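Local coordinates for protein ChiX (Serratia marcescens, PDB 5OPZ) that probably cleaves the L-Ala–D-Glu bond of peptidoglycan stem peptides as a zinc-dependent endopeptidase required for chitinase secretion, at residues A[87-91]-A[92-96]. Residues are numbered along the deposited sequence; the frame is centred on the assembly and turned at random.
Sequences VVSWE and WDYYA
Tyr-95 reaches back from the first turn of helix 92-109 and gives its phenol proton to the carbonyl oxygen of Ser-89, OH to O 2.7 Å, a worked example of how a helix start can be tied to the loop that delivers it. The donor lies in the carbonyl plane, with a C=O...OH angle of 157°. The same hydroxyl also hydrogen-bonds the backbone N of Ala-82, at the end of strand 77-82, so one polar group joins strand, loop and helix.

Within the loop, Ser-89 forms an ST turn: OG, anti to the backbone N (chi1 -180°), accepts from Glu-91 N at 3.1 Å along a nearly straight path of 171°. Glu-91 O in turn receives Tyr-94 N at 3.2 Å from above its carbonyl plane. The glutamate chain, bent at chi2, brings OE1 to a water that donates to it and accepts from Trp-92 N. In the D-alanyl-D-alanine carboxypeptidase-like fold of this enzyme, this junction carries the chain from strand 77-82, which supplies the zinc ligand Asp-79, into helix 92-109.

Ring contacts fill in around the bonds. Ser-89 OG sits at the edge of the Tyr-94 ring, 3.2 Å from CE2, while Glu-91 O meets the edge of Tyr-95 at CD1. Trp-90 CE3 lies obliquely beside the phenol end of Tyr-95, 3.3 Å from OH and 4.0 Å from CZ, and Val-88 CG1 rests over one indole face near the rim.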
loop_
_atom_site.group_PDB
_atom_site.type_symbol
_atom_site.label_atom_id
_atom_site.label_comp_id
_atom_site.label_asym_id
_atom_site.label_seq_id
_atom_site.Cartn_x
_atom_site.Cartn_y
_atom_site.Cartn_z
ATOM N N VAL A 87 -6.703 -13.108 -8.353
ATOM C CA VAL A 87 -5.573 -13.218 -9.274
ATOM C C VAL A 87 -4.874 -11.871 -9.259
ATOM O O VAL A 87 -5.478 -10.835 -9.528
ATOM C CB VAL A 87 -6.042 -13.584 -10.722
ATOM C CG1 VAL A 87 -4.850 -13.808 -11.655
ATOM C CG2 VAL A 87 -6.899 -14.837 -10.711
ATOM N N VAL A 88 -3.563 -11.915 -9.039
ATOM C CA VAL A 88 -2.727 -10.731 -9.124
ATOM C C VAL A 88 -2.863 -10.034 -10.478
ATOM O O VAL A 88 -2.817 -10.693 -11.546
ATOM C CB VAL A 88 -1.225 -11.070 -8.894
ATOM C CG1 VAL A 88 -0.308 -9.880 -9.172
ATOM C CG2 VAL A 88 -1.004 -11.561 -7.467
ATOM N N SER A 89 -3.064 -8.731 -10.427
ATOM C CA SER A 89 -3.025 -7.885 -11.610
ATOM C C SER A 89 -2.180 -6.697 -11.341
ATOM O O SER A 89 -2.194 -6.099 -10.264
ATOM C CB SER A 89 -4.415 -7.390 -12.040
ATOM O OG SER A 89 -4.270 -6.569 -13.222
ATOM N N TRP A 90 -1.311 -6.459 -12.348
ATOM C CA TRP A 90 -0.630 -5.087 -12.327
ATOM C C TRP A 90 -1.261 -3.901 -13.149
ATOM O O TRP A 90 -0.670 -2.791 -13.268
ATOM C CB TRP A 90 0.839 -5.279 -12.710
ATOM C CG TRP A 90 1.453 -6.260 -11.817
ATOM C CD1 TRP A 90 1.782 -7.553 -12.113
ATOM C CD2 TRP A 90 1.797 -6.074 -10.442
ATOM N NE1 TRP A 90 2.271 -8.188 -11.010
ATOM C CE2 TRP A 90 2.307 -7.300 -9.968
ATOM C CE3 TRP A 90 1.686 -4.998 -9.555
ATOM C CZ2 TRP A 90 2.736 -7.468 -8.648
ATOM C CZ3 TRP A 90 2.125 -5.171 -8.250
ATOM C CH2 TRP A 90 2.641 -6.398 -7.807
ATOM N N GLU A 91 -2.500 -4.082 -13.642
ATOM C CA GLU A 91 -3.126 -3.057 -14.452
ATOM C C GLU A 91 -3.468 -1.781 -13.662
ATOM O O GLU A 91 -4.053 -1.853 -12.598
ATOM C CB GLU A 91 -4.346 -3.628 -15.189
ATOM C CG GLU A 91 -4.031 -4.793 -16.146
ATOM C CD GLU A 91 -3.210 -4.425 -17.390
ATOM O OE1 GLU A 91 -2.951 -3.240 -17.651
ATOM O OE2 GLU A 91 -2.803 -5.335 -18.139
ATOM N N TRP A 92 -3.131 -0.638 -14.239
ATOM C CA TRP A 92 -3.252 0.676 -13.588
ATOM C C TRP A 92 -4.624 0.947 -12.987
ATOM O O TRP A 92 -4.718 1.431 -11.885
ATOM C CB TRP A 92 -2.941 1.794 -14.615
ATOM C CG TRP A 92 -3.256 3.172 -14.125
ATOM C CD1 TRP A 92 -4.400 3.880 -14.362
ATOM C CD2 TRP A 92 -2.471 3.972 -13.242
ATOM N NE1 TRP A 92 -4.369 5.067 -13.687
ATOM C CE2 TRP A 92 -3.204 5.152 -12.981
ATOM C CE3 TRP A 92 -1.224 3.801 -12.634
ATOM C CZ2 TRP A 92 -2.691 6.192 -12.203
ATOM C CZ3 TRP A 92 -0.735 4.802 -11.821
ATOM C CH2 TRP A 92 -1.459 5.993 -11.629
ATOM N N ASP A 93 -5.676 0.661 -13.735
ATOM C CA ASP A 93 -7.004 1.020 -13.287
ATOM C C ASP A 93 -7.395 0.402 -11.961
ATOM O O ASP A 93 -8.114 1.015 -11.173
ATOM C CB ASP A 93 -8.089 0.736 -14.356
ATOM C CG ASP A 93 -8.220 1.852 -15.309
ATOM O OD1 ASP A 93 -8.205 2.993 -14.840
ATOM O OD2 ASP A 93 -8.312 1.581 -16.509
ATOM N N TYR A 94 -6.896 -0.794 -11.689
ATOM C CA TYR A 94 -7.171 -1.438 -10.414
ATOM C C TYR A 94 -6.584 -0.623 -9.253
ATOM O O TYR A 94 -7.225 -0.436 -8.217
ATOM C CB TYR A 94 -6.635 -2.861 -10.384
ATOM C CG TYR A 94 -7.339 -3.876 -11.279
ATOM C CD1 TYR A 94 -8.686 -4.130 -11.109
ATOM C CD2 TYR A 94 -6.659 -4.619 -12.195
ATOM C CE1 TYR A 94 -9.345 -5.048 -11.855
ATOM C CE2 TYR A 94 -7.302 -5.545 -12.996
ATOM C CZ TYR A 94 -8.652 -5.741 -12.830
ATOM O OH TYR A 94 -9.257 -6.702 -13.589
ATOM N N TYR A 95 -5.356 -0.147 -9.454
ATOM C CA TYR A 95 -4.679 0.669 -8.443
ATOM C C TYR A 95 -5.334 2.020 -8.284
ATOM O O TYR A 95 -5.423 2.539 -7.162
ATOM C CB TYR A 95 -3.168 0.803 -8.798
ATOM C CG TYR A 95 -2.540 -0.553 -8.711
ATOM C CD1 TYR A 95 -2.580 -1.434 -9.795
ATOM C CD2 TYR A 95 -2.043 -1.035 -7.512
ATOM C CE1 TYR A 95 -2.175 -2.725 -9.668
ATOM C CE2 TYR A 95 -1.581 -2.308 -7.395
ATOM C CZ TYR A 95 -1.665 -3.180 -8.484
ATOM O OH TYR A 95 -1.287 -4.500 -8.305
ATOM N N ALA A 96 -5.867 2.592 -9.366
ATOM C CA ALA A 96 -6.647 3.838 -9.240
ATOM C C ALA A 96 -7.875 3.635 -8.349
ATOM O O ALA A 96 -8.231 4.514 -7.548
ATOM C CB ALA A 96 -6.995 4.409 -10.594
HETATM O O HOH W 1 -1.846 -0.661 -16.724
#